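Local coordinates for uncharacterized protein (Pyrococcus furiosus DSM 3638, PDB 3WZ2) that is an archaeal homolog of proteasome-assembly chaperones and probably takes part in proteasome assembly or activation as an assembly of five chains, at residues B[102-105]-B[106-109]; B[157-160]-B[161-165]; B[205-208]-B[209-212]. All blocks are in the same frame, centred on the assembly; numbering follows the deposited sequence.

Interaction 1. Residues B[102-105]-B[106-109]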
# COMPACT_ATOMS: atom_id res chain seq x y z
N VAL B 102 17.25 20.71 -2.78
CA VAL B 102 18.64 20.81 -2.41
C VAL B 102 19.57 20.56 -3.61
O VAL B 102 20.55 21.27 -3.76
CB VAL B 102 18.95 19.87 -1.25
CG1 VAL B 102 20.44 19.73 -1.03
CG2 VAL B 102 18.27 20.40 0.00
N ASN B 103 19.28 19.58 -4.44
CA ASN B 103 20.05 19.39 -5.68
C ASN B 103 20.06 20.64 -6.54
O ASN B 103 21.09 21.01 -7.07
CB ASN B 103 19.52 18.22 -6.53
CG ASN B 103 19.77 16.87 -5.87
OD1 ASN B 103 20.70 16.73 -5.07
ND2 ASN B 103 18.96 15.85 -6.22
N TYR B 104 18.90 21.30 -6.68
CA TYR B 104 18.83 22.51 -7.43
C TYR B 104 19.70 23.60 -6.79
O TYR B 104 20.45 24.27 -7.47
CB TYR B 104 17.38 22.99 -7.54
CG TYR B 104 17.24 24.38 -8.10
CD1 TYR B 104 17.04 24.58 -9.45
CD2 TYR B 104 17.30 25.48 -7.28
CE1 TYR B 104 16.94 25.87 -9.97
CE2 TYR B 104 17.20 26.76 -7.78
CZ TYR B 104 17.03 26.95 -9.12
OH TYR B 104 16.92 28.23 -9.59
N LEU B 105 19.60 23.76 -5.48
CA LEU B 105 20.31 24.84 -4.80
C LEU B 105 21.84 24.64 -4.80
O LEU B 105 22.59 25.59 -4.98
CB LEU B 105 19.81 24.97 -3.37
CG LEU B 105 18.34 25.40 -3.18
CD1 LEU B 105 17.93 25.22 -1.74
CD2 LEU B 105 18.11 26.83 -3.58
N LYS B 106 22.28 23.39 -4.65
CA LYS B 106 23.67 23.01 -4.94
C LYS B 106 24.12 23.44 -6.34
O LYS B 106 25.13 24.07 -6.49
CB LYS B 106 23.84 21.50 -4.84
CG LYS B 106 24.63 21.10 -3.63
CD LYS B 106 25.48 19.88 -3.81
CE LYS B 106 26.77 20.01 -2.97
NZ LYS B 106 27.78 18.96 -3.27
N LYS B 107 23.36 23.01 -7.33
CA LYS B 107 23.66 23.26 -8.71
C LYS B 107 23.87 24.75 -9.00
O LYS B 107 24.74 25.09 -9.77
CB LYS B 107 22.52 22.74 -9.58
CG LYS B 107 22.89 22.50 -11.03
CD LYS B 107 21.70 22.72 -11.96
CE LYS B 107 20.47 21.89 -11.61
NZ LYS B 107 19.29 22.29 -12.45
N VAL B 108 23.03 25.62 -8.43
CA VAL B 108 23.10 27.03 -8.77
C VAL B 108 23.97 27.80 -7.78
O VAL B 108 24.03 29.00 -7.84
CB VAL B 108 21.70 27.67 -8.87
CG1 VAL B 108 20.83 26.91 -9.85
CG2 VAL B 108 20.99 27.78 -7.51
N ASN B 109 24.58 27.10 -6.82
CA ASN B 109 25.37 27.73 -5.77
C ASN B 109 24.61 28.79 -5.01
O ASN B 109 25.07 29.92 -4.85
CB ASN B 109 26.67 28.29 -6.33
CG ASN B 109 27.41 27.25 -7.16
OD1 ASN B 109 27.87 26.23 -6.65
ND2 ASN B 109 27.52 27.50 -8.44
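V102 and K106 open a run of i to i+4 backbone bonds in the last turn of helix 91-107, K106 N donating to V102 O at 2.9 Å with an N-H...O angle of 175°. K107 N follows to N103 O at 3.0 Å, and V108 N to Y104 O at 3.1 Å, the last more bent. The main side-chain pair follows the same spacing. Y104 has its CG anti to the backbone N (chi1 170°), which lays the ring beside the following turn, where one methyl of V108, CG1, sits over a face of the ring. That methyl lies 4.1 Å from the ring centroid and 19° off the normal, a CH-pi contact, with its nearest ring atom, CZ, 3.9 Å from V108 CG1. The other methyl reaches the ring rim, V108 CG2 being 3.9 Å from Y104 CE2. Just beyond V108 the helix ends in a Schellman motif: N109 takes a positive phi, and N109 N bonds back to K106 O at 3.1 Å. The phenol oxygen of Y104 reaches outside this turn to hydrogen-bond with P15 O, so its hydroxyl joins the helix end to the segment holding P15, while the ring face meets V108. With an alanine here in place of Y104, the V108 methyls are likely to lose their aromatic cover and P15 O its phenol partner. Nearby, K107 CB rests 3.3 Å from Y104 O, while its NZ forms a long, weak ion pair with E16. On another side of the turn, L105 packs against A110 and L172.

Interaction 2. Residues B[157-160]-B[161-165]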
# COMPACT_ATOMS: atom_id res chain seq x y z
N THR B 157 9.78 19.99 12.60
CA THR B 157 9.25 18.92 11.74
C THR B 157 8.83 19.49 10.39
O THR B 157 8.72 20.70 10.20
CB THR B 157 8.00 18.27 12.34
OG1 THR B 157 7.03 19.31 12.59
CG2 THR B 157 8.35 17.57 13.65
N GLY B 158 8.74 18.61 9.41
CA GLY B 158 8.31 19.02 8.09
C GLY B 158 9.44 19.53 7.22
O GLY B 158 10.64 19.35 7.52
N MET B 159 9.03 20.20 6.15
CA MET B 159 9.96 20.69 5.14
C MET B 159 11.06 21.53 5.78
O MET B 159 12.23 21.41 5.39
CB MET B 159 9.20 21.47 4.05
CG MET B 159 10.08 22.10 2.98
SD MET B 159 10.98 20.91 2.00
CE MET B 159 9.73 20.32 0.86
N SER B 160 10.67 22.42 6.70
CA SER B 160 11.63 23.39 7.23
C SER B 160 12.76 22.69 7.96
O SER B 160 13.93 22.99 7.75
CB SER B 160 10.92 24.39 8.16
OG SER B 160 10.10 25.22 7.35
N GLY B 161 12.41 21.70 8.79
CA GLY B 161 13.43 20.87 9.46
C GLY B 161 14.33 20.12 8.49
O GLY B 161 15.53 20.02 8.68
N LYS B 162 13.74 19.56 7.44
CA LYS B 162 14.49 18.74 6.51
C LYS B 162 15.45 19.57 5.71
O LYS B 162 16.59 19.21 5.55
CB LYS B 162 13.56 17.96 5.55
CG LYS B 162 14.28 16.86 4.76
CD LYS B 162 14.68 15.72 5.70
CE LYS B 162 15.70 14.76 5.15
NZ LYS B 162 15.12 13.92 4.09
N LEU B 163 14.97 20.70 5.22
CA LEU B 163 15.81 21.60 4.44
C LEU B 163 16.96 22.14 5.24
O LEU B 163 18.08 22.22 4.77
CB LEU B 163 15.02 22.80 3.96
CG LEU B 163 14.98 23.29 2.55
CD1 LEU B 163 15.27 22.16 1.62
CD2 LEU B 163 13.69 24.06 2.24
N LEU B 164 16.67 22.57 6.46
CA LEU B 164 17.74 23.05 7.33
C LEU B 164 18.90 22.05 7.30
O LEU B 164 20.05 22.42 7.06
CB LEU B 164 17.23 23.22 8.75
CG LEU B 164 18.23 23.56 9.84
CD1 LEU B 164 18.87 24.90 9.55
CD2 LEU B 164 17.56 23.55 11.20
N TRP B 165 18.58 20.78 7.53
CA TRP B 165 19.59 19.74 7.68
C TRP B 165 20.23 19.45 6.30
O TRP B 165 21.46 19.47 6.16
CB TRP B 165 19.00 18.48 8.31
CG TRP B 165 19.96 17.27 8.29
CD1 TRP B 165 19.89 16.18 7.49
CD2 TRP B 165 21.12 17.10 9.10
NE1 TRP B 165 20.93 15.34 7.74
CE2 TRP B 165 21.71 15.89 8.72
CE3 TRP B 165 21.70 17.85 10.11
CZ2 TRP B 165 22.86 15.39 9.34
CZ3 TRP B 165 22.86 17.37 10.73
CH2 TRP B 165 23.44 16.16 10.33
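This is a local, buried contact in the first turns of helix 158-169, where the chain passes from strand 154-157 into helix and M159 meets L163 one turn on. Three i to i+4 backbone bonds are the evidence for a regular turn: K162 N to G158 O at 3.1 Å, L163 N to M159 O at 2.8 Å with an N-H...O angle of 170°, and L164 N to S160 O at 3.1 Å. At the junction G158 has a phi of 86°, and any side chain there would press on the carbonyl O of T157, a reason for glycine. The side-chain link is apolar and loose: in M159 chi1 (177°) sets CG anti to the backbone N and the bend at chi2 sets SD, each 4.2 Å from L163 CD2, the two side chains crossing at a slant. L163 CB also lies 3.4 Å from M159 O, the same oxygen that accepts from L163 N. The S160 hydroxyl is hydrogen-bonded to E24 on strand 21-24. M159 packs on I97 and A98 of helix 91-107, and L163 on V113 and S115 of strand 112-120. Beyond lies a second subunit: G161 O hydrogen-bonds S61 of that chain, W165 meets its Y51 edge-to-face, and T157 pairs with one of its strands in an antiparallel ladder, continuing the sheet across the interface.

Interaction 3. Residues B[205-208]-B[209-212]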
# COMPACT_ATOMS: atom_id res chain seq x y z
N ASN B 205 12.58 46.13 1.85
CA ASN B 205 11.78 47.26 2.30
C ASN B 205 10.32 46.87 2.33
O ASN B 205 9.50 47.60 1.78
CB ASN B 205 12.02 48.48 1.40
CG ASN B 205 13.45 48.98 1.48
OD1 ASN B 205 14.29 48.65 0.64
ND2 ASN B 205 13.75 49.78 2.51
N VAL B 206 9.99 45.75 2.99
CA VAL B 206 8.61 45.35 3.16
C VAL B 206 7.98 45.72 4.50
O VAL B 206 8.38 45.25 5.56
CB VAL B 206 8.42 43.83 2.92
CG1 VAL B 206 6.93 43.45 2.91
CG2 VAL B 206 9.02 43.49 1.57
N SER B 207 6.92 46.50 4.43
CA SER B 207 6.11 46.80 5.59
C SER B 207 5.15 45.63 5.87
O SER B 207 4.51 45.11 4.97
CB SER B 207 5.28 48.08 5.32
OG SER B 207 4.33 48.29 6.36
N VAL B 208 5.01 45.28 7.12
CA VAL B 208 4.00 44.30 7.52
C VAL B 208 2.63 44.88 7.88
O VAL B 208 1.71 44.11 8.24
CB VAL B 208 4.47 43.39 8.69
CG1 VAL B 208 5.72 42.65 8.26
CG2 VAL B 208 4.68 44.16 9.97
N GLU B 209 2.46 46.19 7.75
CA GLU B 209 1.19 46.81 8.12
C GLU B 209 -0.01 46.26 7.36
O GLU B 209 -1.05 45.98 7.96
CB GLU B 209 1.27 48.34 8.02
CG GLU B 209 2.15 48.98 9.09
CD GLU B 209 1.61 48.82 10.51
OE1 GLU B 209 0.39 49.04 10.71
OE2 GLU B 209 2.40 48.48 11.43
N PRO B 210 0.13 46.04 6.05
CA PRO B 210 -0.99 45.40 5.34
C PRO B 210 -1.38 43.98 5.83
O PRO B 210 -2.55 43.58 5.78
CB PRO B 210 -0.52 45.37 3.88
CG PRO B 210 0.57 46.37 3.80
CD PRO B 210 1.24 46.37 5.14
N LEU B 211 -0.41 43.25 6.36
CA LEU B 211 -0.66 41.94 6.97
C LEU B 211 -1.40 42.06 8.28
O LEU B 211 -2.32 41.28 8.56
CB LEU B 211 0.68 41.24 7.27
CG LEU B 211 0.77 39.73 7.39
CD1 LEU B 211 -0.18 39.07 6.43
CD2 LEU B 211 2.18 39.10 7.31
N LEU B 212 -0.95 42.98 9.14
CA LEU B 212 -1.61 43.17 10.42
C LEU B 212 -3.04 43.70 10.19
O LEU B 212 -3.94 43.38 10.95
CB LEU B 212 -0.81 44.12 11.32
CG LEU B 212 0.60 43.64 11.70
CD1 LEU B 212 1.34 44.72 12.47
CD2 LEU B 212 0.55 42.35 12.52
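V208 O is gripped by two backbone N-H groups at the start of helix 209-213: L212 N lies 3.0 Å away with an N-H...O angle of 162°, approaching nearly end-on to the carbonyl, whereas L211 N, also 3.0 Å from V208 O, is bent to 124° and makes a weak bond. S207 supplies a capping bond just before the turn. With OG anti to the backbone N (chi1 172°), the hydroxyl oxygen comes within reach of E209 N and accepts from it at 3.1 Å, a nearly straight approach. The same oxygen sits 3.5 Å from E209 CB, so the glutamate stem lies against the hydroxyl. P210, whose nitrogen carries no hydrogen to donate, lies in the first turn, its CD 3.5 Å from S207 O. A thin apolar contact joins the turn to the residue before it, V208 CG2 reaching L212 CD1 at 4.2 Å. Helix 188-202 packs on V208 through A192, V195 and E196, adding to the cover that the turn itself gives, and L212 also touches A192. L211 packs on I35 and F39 of helix 32-43, so this short helix and the loop before it lie against both helices.

In the fold
The three contacts come in series along the chain: helix 91-107 ends in interaction 1, helix 158-169 opens in interaction 2, and helix 209-213 opens in interaction 3. Interactions 1 and 2 have centres about 16 Å apart and touch directly, V102 CG2 lying 3.8 Å from L163 CD1, so their two helices pack side by side, with interaction 2 against the central mixed sheet. Interaction 3 stands apart, its centre about 31 Å from that of interaction 1 and 26 Å from that of interaction 2, and it lies across the chain's centre from interaction 2. Of the three, interaction 2 alone meets another subunit, placing its helix at an interface between two subunits of the five-chain assembly.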